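Long-range contacts in acetyl-xylan esterase (PDB 2CC0), which probably removes acetyl groups from plant cell-wall xylan as a metal-dependent family 4 carbohydrate esterase: residues R32-N37 against W58-S63; P96-P101 against T120-D125; F36-Y41 against Y64-M69. One frame throughout, in Å; residues are numbered along the deposited sequence. Where two conformers were deposited one is given.

Contact 1. Residues R32-N37 against W58-S63; sequences RATMFN and WVANHS. With ZN (zinc ion), chain C.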
loop_
_atom_site.group_PDB
_atom_site.type_symbol
_atom_site.label_atom_id
_atom_site.label_comp_id
_atom_site.label_asym_id
_atom_site.label_seq_id
_atom_site.Cartn_x
_atom_site.Cartn_y
_atom_site.Cartn_z
ATOM N N ARG A 32 -10.925 16.656 -3.922
ATOM C CA ARG A 32 -10.261 16.677 -2.626
ATOM C C ARG A 32 -8.952 15.914 -2.765
ATOM O O ARG A 32 -8.799 15.062 -3.667
ATOM C CB ARG A 32 -11.134 16.069 -1.534
ATOM C CG ARG A 32 -12.497 16.806 -1.409
ATOM C CD ARG A 32 -13.390 16.151 -0.405
ATOM N NE ARG A 32 -12.920 16.461 0.944
ATOM C CZ ARG A 32 -13.477 16.019 2.066
ATOM N NH1 ARG A 32 -14.560 15.227 2.026
ATOM N NH2 ARG A 32 -12.959 16.369 3.239
ATOM N N ALA A 33 -8.003 16.232 -1.896
ATOM C CA ALA A 33 -6.670 15.650 -2.035
ATOM C C ALA A 33 -5.952 15.696 -0.713
ATOM O O ALA A 33 -6.410 16.381 0.236
ATOM C CB ALA A 33 -5.895 16.412 -3.101
ATOM N N THR A 34 -4.848 14.944 -0.638
ATOM C CA THR A 34 -3.990 14.927 0.527
ATOM C C THR A 34 -2.722 15.714 0.249
ATOM O O THR A 34 -2.009 15.436 -0.733
ATOM C CB THR A 34 -3.633 13.472 0.957
ATOM O OG1 THR A 34 -4.838 12.772 1.192
ATOM C CG2 THR A 34 -2.826 13.509 2.273
ATOM N N MET A 35 -2.471 16.707 1.102
ATOM C CA MET A 35 -1.305 17.615 0.950
ATOM C C MET A 35 -0.219 17.131 1.907
ATOM O O MET A 35 -0.393 17.233 3.145
ATOM C CB MET A 35 -1.685 19.073 1.276
ATOM C CG MET A 35 -3.089 19.499 0.762
ATOM S SD MET A 35 -3.362 19.181 -0.994
ATOM C CE MET A 35 -2.619 20.626 -1.734
ATOM N N PHE A 36 0.895 16.627 1.337
ATOM C CA PHE A 36 2.030 16.145 2.146
ATOM C C PHE A 36 2.974 17.336 2.330
ATOM O O PHE A 36 3.841 17.602 1.485
ATOM C CB PHE A 36 2.713 14.953 1.477
ATOM C CG PHE A 36 1.941 13.679 1.618
ATOM C CD1 PHE A 36 0.926 13.362 0.703
ATOM C CD2 PHE A 36 2.199 12.802 2.690
ATOM C CE1 PHE A 36 0.200 12.164 0.852
ATOM C CE2 PHE A 36 1.474 11.613 2.824
ATOM C CZ PHE A 36 0.485 11.308 1.916
ATOM N N ASN A 37 2.729 18.083 3.409
ATOM C CA ASN A 37 3.490 19.320 3.686
ATOM C C ASN A 37 4.850 19.040 4.325
ATOM O O ASN A 37 4.982 18.134 5.162
ATOM C CB ASN A 37 2.716 20.227 4.660
ATOM C CG ASN A 37 1.465 20.870 4.050
ATOM O OD1 ASN A 37 1.199 20.853 2.817
ATOM N ND2 ASN A 37 0.731 21.509 4.904
ATOM N N TRP A 58 -6.904 16.970 3.125
ATOM C CA TRP A 58 -6.299 16.325 4.300
ATOM C C TRP A 58 -4.841 16.722 4.276
ATOM O O TRP A 58 -4.268 16.935 3.203
ATOM C CB TRP A 58 -6.466 14.807 4.243
ATOM C CG TRP A 58 -7.924 14.464 4.161
ATOM C CD1 TRP A 58 -8.818 14.448 5.199
ATOM C CD2 TRP A 58 -8.673 14.158 2.974
ATOM N NE1 TRP A 58 -10.090 14.132 4.727
ATOM C CE2 TRP A 58 -10.025 13.952 3.367
ATOM C CE3 TRP A 58 -8.340 14.033 1.622
ATOM C CZ2 TRP A 58 -11.042 13.613 2.446
ATOM C CZ3 TRP A 58 -9.352 13.703 0.703
ATOM C CH2 TRP A 58 -10.696 13.504 1.124
ATOM N N VAL A 59 -4.260 16.873 5.453
ATOM C CA VAL A 59 -2.874 17.348 5.553
ATOM C C VAL A 59 -2.051 16.220 6.177
ATOM O O VAL A 59 -2.451 15.614 7.186
ATOM C CB VAL A 59 -2.763 18.624 6.429
ATOM C CG1 VAL A 59 -1.314 19.131 6.403
ATOM C CG2 VAL A 59 -3.749 19.688 5.921
ATOM N N ALA A 60 -0.903 15.956 5.565
ATOM C CA ALA A 60 -0.047 14.855 5.962
ATOM C C ALA A 60 1.412 15.296 6.068
ATOM O O ALA A 60 1.759 16.424 5.710
ATOM C CB ALA A 60 -0.202 13.672 4.995
ATOM N N ASN A 61 2.222 14.407 6.636
ATOM C CA ASN A 61 3.618 14.704 7.049
ATOM C C ASN A 61 4.602 14.328 5.942
ATOM O O ASN A 61 4.597 13.173 5.478
ATOM C CB ASN A 61 3.887 13.914 8.355
ATOM C CG ASN A 61 5.244 14.200 9.004
ATOM O OD1 ASN A 61 6.279 14.323 8.339
ATOM N ND2 ASN A 61 5.241 14.201 10.349
ATOM N N HIS A 62 5.456 15.275 5.539
ATOM C CA HIS A 62 6.440 15.020 4.481
ATOM C C HIS A 62 7.874 15.366 4.957
ATOM O O HIS A 62 8.725 15.709 4.134
ATOM C CB HIS A 62 6.074 15.777 3.200
ATOM C CG HIS A 62 6.796 15.306 1.966
ATOM N ND1 HIS A 62 7.072 13.975 1.699
ATOM C CD2 HIS A 62 7.238 15.998 0.895
ATOM C CE1 HIS A 62 7.683 13.876 0.525
ATOM N NE2 HIS A 62 7.798 15.090 0.017
ATOM N N SER A 63 8.126 15.177 6.262
ATOM C CA SER A 63 9.389 15.541 6.958
ATOM C C SER A 63 9.520 17.053 7.130
ATOM O O SER A 63 8.716 17.818 6.578
ATOM C CB SER A 63 10.634 14.983 6.259
ATOM O OG SER A 63 11.029 15.837 5.186
HETATM ZN ZN ZN C . 8.911 15.715 -1.654
HETATM O O HOH W 1 9.382 16.204 -3.618
#
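W58 CZ2 sits over the centre of the R32 guanidinium, 3.4 Å from R32 CZ, the guanidinium and indole planes 27° apart. A bend at chi3 (75°) turns R32 NE toward the indole, where it lies 3.7 Å from W58 CH2, and R32 NE donates to the carbonyl of G56, which helps fix the rotation of the group. W58 CE3 packs against the backbone oxygen of A33, at 3.3 Å. On the same face of the sheet A60 CB rests on the F36 ring, 3.7 Å from its centroid and displaced toward CD2 and CE2, a CH-pi contact. On the other face N37 ND2, which bonds to Q52, touches V59 CG1 at 3.5 Å. Five backbone bonds, their donors alternating between the two segments, run from W58 N to A33 O through to H62 N to N37 O. H62 CB lies 3.4 Å from F36 O, and H62 NE2 binds the zinc ion at 2.1 Å while H62 ND1 is held by the carbonyl of R100. Parallel neighbouring strands, one of them leading into a metal ligand, are typical of the deacetylase barrel of family 4 carbohydrate esterases.

Contact 2. Residues P96-P101 against T120-D125; sequences PKLFRP and TEVIWD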
loop_
_atom_site.group_PDB
_atom_site.type_symbol
_atom_site.label_atom_id
_atom_site.label_comp_id
_atom_site.label_asym_id
_atom_site.label_seq_id
_atom_site.Cartn_x
_atom_site.Cartn_y
_atom_site.Cartn_z
ATOM N N PRO A 96 -1.264 14.711 11.752
ATOM C CA PRO A 96 -1.273 13.737 10.635
ATOM C C PRO A 96 -1.244 12.264 11.041
ATOM O O PRO A 96 -0.630 11.891 12.043
ATOM C CB PRO A 96 0.008 14.076 9.847
ATOM C CG PRO A 96 0.265 15.530 10.160
ATOM C CD PRO A 96 -0.171 15.688 11.633
ATOM N N LYS A 97 -1.927 11.450 10.234
ATOM C CA LYS A 97 -1.845 9.998 10.367
ATOM C C LYS A 97 -1.075 9.354 9.235
ATOM O O LYS A 97 -0.826 8.144 9.280
ATOM C CB LYS A 97 -3.250 9.354 10.454
ATOM C CG LYS A 97 -4.083 9.734 11.699
ATOM C CD LYS A 97 -3.405 9.422 13.010
ATOM C CE LYS A 97 -3.129 7.946 13.194
ATOM N NZ LYS A 97 -2.372 7.629 14.436
ATOM N N LEU A 98 -0.677 10.164 8.243
ATOM C CA LEU A 98 0.041 9.676 7.048
ATOM C C LEU A 98 1.391 10.363 6.886
ATOM O O LEU A 98 1.526 11.559 7.158
ATOM C CB LEU A 98 -0.775 9.951 5.782
ATOM C CG LEU A 98 -2.231 9.460 5.787
ATOM C CD1 LEU A 98 -2.905 9.915 4.519
ATOM C CD2 LEU A 98 -2.311 7.930 5.982
ATOM N N PHE A 99 2.383 9.605 6.421
ATOM C CA PHE A 99 3.720 10.138 6.204
ATOM C C PHE A 99 4.231 9.651 4.868
ATOM O O PHE A 99 4.154 8.454 4.573
ATOM C CB PHE A 99 4.656 9.639 7.324
ATOM C CG PHE A 99 6.125 9.946 7.068
ATOM C CD1 PHE A 99 6.618 11.242 7.235
ATOM C CD2 PHE A 99 6.997 8.932 6.624
ATOM C CE1 PHE A 99 7.973 11.513 6.969
ATOM C CE2 PHE A 99 8.344 9.188 6.349
ATOM C CZ PHE A 99 8.841 10.498 6.531
ATOM N N ARG A 100 4.763 10.566 4.056
ATOM C CA ARG A 100 5.406 10.139 2.804
ATOM C C ARG A 100 6.894 10.427 2.916
ATOM O O ARG A 100 7.288 11.589 3.133
ATOM C CB ARG A 100 4.812 10.862 1.584
ATOM C CG ARG A 100 5.531 10.506 0.280
ATOM C CD ARG A 100 4.754 11.101 -0.861
ATOM N NE ARG A 100 3.605 10.265 -1.235
ATOM C CZ ARG A 100 2.568 10.728 -1.938
ATOM N NH1 ARG A 100 2.528 12.021 -2.272
ATOM N NH2 ARG A 100 1.584 9.913 -2.278
ATOM N N PRO A 101 7.738 9.386 2.795
ATOM C CA PRO A 101 9.170 9.648 2.904
ATOM C C PRO A 101 9.620 10.507 1.713
ATOM O O PRO A 101 9.209 10.260 0.570
ATOM C CB PRO A 101 9.799 8.252 2.756
ATOM C CG PRO A 101 8.703 7.275 3.049
ATOM C CD PRO A 101 7.449 7.962 2.529
ATOM N N THR A 120 1.148 6.118 9.105
ATOM C CA THR A 120 1.166 5.124 8.030
ATOM C C THR A 120 2.017 5.650 6.886
ATOM O O THR A 120 1.800 6.770 6.436
ATOM C CB THR A 120 -0.273 4.892 7.569
ATOM O OG1 THR A 120 -0.989 4.361 8.696
ATOM C CG2 THR A 120 -0.352 3.885 6.403
ATOM N N GLU A 121 2.959 4.836 6.391
ATOM C CA GLU A 121 3.788 5.265 5.253
ATOM C C GLU A 121 2.979 5.200 3.975
ATOM O O GLU A 121 2.307 4.193 3.703
ATOM C CB GLU A 121 5.021 4.359 5.140
ATOM C CG GLU A 121 6.051 4.783 4.126
ATOM C CD GLU A 121 7.233 3.845 4.208
ATOM O OE1 GLU A 121 8.152 4.111 5.020
ATOM O OE2 GLU A 121 7.210 2.838 3.472
ATOM N N VAL A 122 3.086 6.249 3.169
ATOM C CA VAL A 122 2.359 6.341 1.913
ATOM C C VAL A 122 3.343 6.693 0.814
ATOM O O VAL A 122 3.898 7.796 0.792
ATOM C CB VAL A 122 1.259 7.418 1.979
ATOM C CG1 VAL A 122 0.566 7.549 0.614
ATOM C CG2 VAL A 122 0.238 7.067 3.081
ATOM N N ILE A 123 3.585 5.735 -0.077
ATOM C CA ILE A 123 4.391 5.952 -1.270
ATOM C C ILE A 123 3.435 6.411 -2.376
ATOM O O ILE A 123 2.724 7.383 -2.213
ATOM C CB ILE A 123 5.227 4.674 -1.641
ATOM C CG1 ILE A 123 5.895 4.091 -0.387
ATOM C CG2 ILE A 123 6.294 5.004 -2.693
ATOM C CD1 ILE A 123 6.953 5.038 0.272
ATOM N N TRP A 124 3.375 5.687 -3.485
ATOM C CA TRP A 124 2.427 6.021 -4.559
ATOM C C TRP A 124 2.376 4.837 -5.528
ATOM O O TRP A 124 3.248 3.948 -5.500
ATOM C CB TRP A 124 2.803 7.320 -5.319
ATOM C CG TRP A 124 4.199 7.308 -5.815
ATOM C CD1 TRP A 124 4.651 6.745 -6.986
ATOM C CD2 TRP A 124 5.351 7.845 -5.151
ATOM N NE1 TRP A 124 6.018 6.895 -7.088
ATOM C CE2 TRP A 124 6.473 7.571 -5.981
ATOM C CE3 TRP A 124 5.552 8.535 -3.934
ATOM C CZ2 TRP A 124 7.783 7.961 -5.633
ATOM C CZ3 TRP A 124 6.868 8.909 -3.578
ATOM C CH2 TRP A 124 7.955 8.623 -4.439
ATOM N N ASP A 125 1.328 4.823 -6.342
ATOM C CA ASP A 125 1.167 3.844 -7.424
ATOM C C ASP A 125 1.653 4.432 -8.758
ATOM O O ASP A 125 2.200 3.717 -9.615
ATOM C CB ASP A 125 -0.311 3.430 -7.527
ATOM C CG ASP A 125 -0.763 2.688 -6.286
ATOM O OD1 ASP A 125 -0.399 1.486 -6.189
ATOM O OD2 ASP A 125 -1.420 3.280 -5.388
HETATM O O HOH W 2 -1.503 5.395 11.191
#
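K97 O accepts from T120 N at 2.8 Å, and two more backbone bonds, F99 N to T120 O and V122 N to F99 O, continue the parallel pairing. L98 faces T120 and F99 faces E121 in register, although the touching parts, 97-101 and 120-124, run 50° apart. The L98 and T120 side chains run alongside one another in the same direction, with L98 CD2 also reaching V122 CG2 at 4.0 Å. On the face that carries F99 and E121, the E121 side chain meets the ring of P101, which crosses it at about a right angle, with E121 CG near both CG and CD of the proline; the carboxylate itself is engaged by T106 and R111. The two strands and helix 108-116 between them form a beta-alpha-beta crossover, and just past the two strands the side chain of R100 takes over from backbone pairing, reaching the carbonyls of V122 and I123. With CG anti to the backbone N (chi1 176°), R100 CG comes to 3.2 Å from V122 O. R100 NE donates to V122 O at 3.2 Å from above the carbonyl plane, and R100 NH2 bonds more closely to I123 O, at 2.8 Å, nearly along the C=O axis. W124 turns its ring edge to one guanidinium face, the planes 81° apart, and W124 CE3 is 3.8 Å from R100 NE. R100 NH1 forms a salt bridge with D12, so the charge is held from several directions. A leucine in place of R100 would probably leave the carbonyls of V122 and I123 without these donors and D12 without its cationic mate. Farther along, P101 CD meets I123 CD1 at 3.7 Å, while D125 pairs with R188 of the second subunit.

Contact 3. Residues F36-Y41 against Y64-M69; sequences FNQGQY and YTHPHM. With ZN (zinc ion), chain C.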
loop_
_atom_site.group_PDB
_atom_site.type_symbol
_atom_site.label_atom_id
_atom_site.label_comp_id
_atom_site.label_asym_id
_atom_site.label_seq_id
_atom_site.Cartn_x
_atom_site.Cartn_y
_atom_site.Cartn_z
ATOM N N PHE A 36 0.895 16.627 1.337
ATOM C CA PHE A 36 2.030 16.145 2.146
ATOM C C PHE A 36 2.974 17.336 2.330
ATOM O O PHE A 36 3.841 17.602 1.485
ATOM C CB PHE A 36 2.713 14.953 1.477
ATOM C CG PHE A 36 1.941 13.679 1.618
ATOM C CD1 PHE A 36 0.926 13.362 0.703
ATOM C CD2 PHE A 36 2.199 12.802 2.690
ATOM C CE1 PHE A 36 0.200 12.164 0.852
ATOM C CE2 PHE A 36 1.474 11.613 2.824
ATOM C CZ PHE A 36 0.485 11.308 1.916
ATOM N N ASN A 37 2.729 18.083 3.409
ATOM C CA ASN A 37 3.490 19.320 3.686
ATOM C C ASN A 37 4.850 19.040 4.325
ATOM O O ASN A 37 4.982 18.134 5.162
ATOM C CB ASN A 37 2.716 20.227 4.660
ATOM C CG ASN A 37 1.465 20.870 4.050
ATOM O OD1 ASN A 37 1.199 20.853 2.817
ATOM N ND2 ASN A 37 0.731 21.509 4.904
ATOM N N GLN A 38 5.840 19.882 4.014
ATOM C CA GLN A 38 7.076 19.874 4.815
ATOM C C GLN A 38 6.842 20.686 6.088
ATOM O O GLN A 38 6.225 21.764 6.044
ATOM C CB GLN A 38 8.239 20.511 4.058
ATOM C CG GLN A 38 8.690 19.660 2.859
ATOM C CD GLN A 38 9.927 20.206 2.217
ATOM O OE1 GLN A 38 10.771 20.783 2.899
ATOM N NE2 GLN A 38 10.048 20.029 0.909
ATOM N N GLY A 39 7.361 20.186 7.202
ATOM C CA GLY A 39 7.190 20.903 8.492
ATOM C C GLY A 39 7.707 22.342 8.432
ATOM O O GLY A 39 7.067 23.264 8.954
ATOM N N GLN A 40 8.848 22.571 7.774
ATOM C CA GLN A 40 9.387 23.947 7.749
ATOM C C GLN A 40 8.414 24.913 7.076
ATOM O O GLN A 40 8.313 26.065 7.479
ATOM C CB GLN A 40 10.764 23.995 7.075
ATOM C CG GLN A 40 10.772 23.646 5.607
ATOM C CD GLN A 40 12.176 23.681 5.024
ATOM O OE1 GLN A 40 13.034 24.469 5.478
ATOM N NE2 GLN A 40 12.417 22.873 4.003
ATOM N N TYR A 41 7.724 24.451 6.033
ATOM C CA TYR A 41 6.757 25.299 5.317
ATOM C C TYR A 41 5.433 25.438 6.060
ATOM O O TYR A 41 4.789 26.496 5.981
ATOM C CB TYR A 41 6.525 24.803 3.886
ATOM C CG TYR A 41 7.802 24.756 3.054
ATOM C CD1 TYR A 41 8.773 25.741 3.193
ATOM C CD2 TYR A 41 8.019 23.726 2.114
ATOM C CE1 TYR A 41 9.969 25.698 2.433
ATOM C CE2 TYR A 41 9.190 23.675 1.362
ATOM C CZ TYR A 41 10.155 24.673 1.525
ATOM O OH TYR A 41 11.320 24.663 0.776
ATOM N N TYR A 64 10.531 17.474 7.896
ATOM C CA TYR A 64 10.690 18.900 8.201
ATOM C C TYR A 64 11.440 19.651 7.105
ATOM O O TYR A 64 11.022 20.751 6.726
ATOM C CB TYR A 64 11.351 19.131 9.567
ATOM C CG TYR A 64 10.985 20.482 10.138
ATOM C CD1 TYR A 64 9.784 20.656 10.837
ATOM C CD2 TYR A 64 11.832 21.592 9.979
ATOM C CE1 TYR A 64 9.411 21.916 11.367
ATOM C CE2 TYR A 64 11.461 22.855 10.496
ATOM C CZ TYR A 64 10.271 23.003 11.184
ATOM O OH TYR A 64 9.911 24.248 11.680
ATOM N N THR A 65 12.519 19.059 6.603
ATOM C CA THR A 65 13.394 19.752 5.647
ATOM C C THR A 65 13.637 18.934 4.349
ATOM O O THR A 65 14.481 19.310 3.531
ATOM C CB THR A 65 14.794 20.052 6.282
ATOM O OG1 THR A 65 15.508 18.820 6.494
ATOM C CG2 THR A 65 14.685 20.829 7.605
ATOM N N HIS A 66 12.924 17.818 4.181
ATOM C CA HIS A 66 13.030 16.978 2.987
ATOM C C HIS A 66 14.440 16.343 2.790
ATOM O O HIS A 66 14.970 16.365 1.680
ATOM C CB HIS A 66 12.597 17.788 1.736
ATOM C CG HIS A 66 12.130 16.947 0.587
ATOM N ND1 HIS A 66 12.993 16.337 -0.297
ATOM C CD2 HIS A 66 10.880 16.632 0.163
ATOM C CE1 HIS A 66 12.301 15.688 -1.216
ATOM N NE2 HIS A 66 11.018 15.849 -0.961
ATOM N N PRO A 67 15.028 15.774 3.859
ATOM C CA PRO A 67 16.331 15.111 3.687
ATOM C C PRO A 67 16.140 13.741 3.060
ATOM O O PRO A 67 15.008 13.239 3.026
ATOM C CB PRO A 67 16.815 14.920 5.134
ATOM C CG PRO A 67 15.565 14.757 5.913
ATOM C CD PRO A 67 14.545 15.678 5.260
ATOM N N HIS A 68 17.232 13.129 2.609
ATOM C CA HIS A 68 17.211 11.706 2.297
ATOM C C HIS A 68 17.216 10.997 3.650
ATOM O O HIS A 68 18.251 10.847 4.277
ATOM C CB HIS A 68 18.454 11.353 1.479
ATOM C CG HIS A 68 18.401 11.841 0.069
ATOM N ND1 HIS A 68 17.831 11.110 -0.952
ATOM C CD2 HIS A 68 18.843 12.993 -0.491
ATOM C CE1 HIS A 68 17.915 11.795 -2.081
ATOM N NE2 HIS A 68 18.528 12.937 -1.827
ATOM N N MET A 69 16.049 10.562 4.119
ATOM C CA MET A 69 15.870 10.097 5.520
ATOM C C MET A 69 16.707 8.864 5.868
ATOM O O MET A 69 17.124 8.699 7.008
ATOM C CB MET A 69 14.383 9.814 5.838
ATOM C CG MET A 69 13.444 11.057 5.872
ATOM S SD MET A 69 13.514 12.116 7.355
ATOM C CE MET A 69 12.593 11.170 8.585
HETATM ZN ZN ZN C . 8.911 15.715 -1.654
HETATM O O HOH W 1 9.382 16.204 -3.618
#
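The zinc site of this deacetylase-type esterase draws one of its histidines, H66, from the loop after strand 58-61, and here that loop meets the start of helix 39-44. Q38 occupies the N-cap position of the helix and extends its amide toward H66: Q38 NE2 is 3.5 Å from H66 CB, with the amide and imidazole planes 36° apart. The same NE2 donates to D13, another zinc ligand, so the glutamine amide touches one ligand while bonding to a second and probably helps position both. H66 NE2 binds the zinc ion at 2.2 Å. Y64 lays one face of its ring on the first turn of the helix, with Q40 N 3.5 Å above the plane over the centre and G39 C closer to the rim, where Y64 CE1 approaches it to 3.4 Å. G39 has no side chain to hold the ring off, and a beta carbon there would collide with Y64 CD1. The backbone of Y64 also joins in, because Y64 O receives Q40 N at 3.0 Å, in the carbonyl plane and on a lone pair. A chi1 of 65° sets Q40 CG between the backbone N and the carbonyl carbon, 3.1 Å from Y64 O. T65 CA packs against Q40 NE2, while T65 OG1 turns to E80. From that position Q40 NE2 donates to Q38 OE1 at 2.9 Å, close to straight (163°) and in the amide plane of Q40.

Contact 1 lies deepest, its centre about 4 Å from the centre of the chain, while contact 2 is also buried and contact 3 is only partly so, its centre about 12 Å from that of the chain. Contacts 1 and 3 share F36 and N37 on strand 34-37, and each delivers a histidine to the same zinc ion. R100 N, bonded to N61 O, ties contact 2 to contact 1. Both of these rely on parallel strand pairing, but contact 2 adds a charged guanidinium gripping carbonyls, whereas contact 3 replaces strand pairing with glutamine amides and a tyrosine ring laid on a helix start. The second subunit reaches only contact 2.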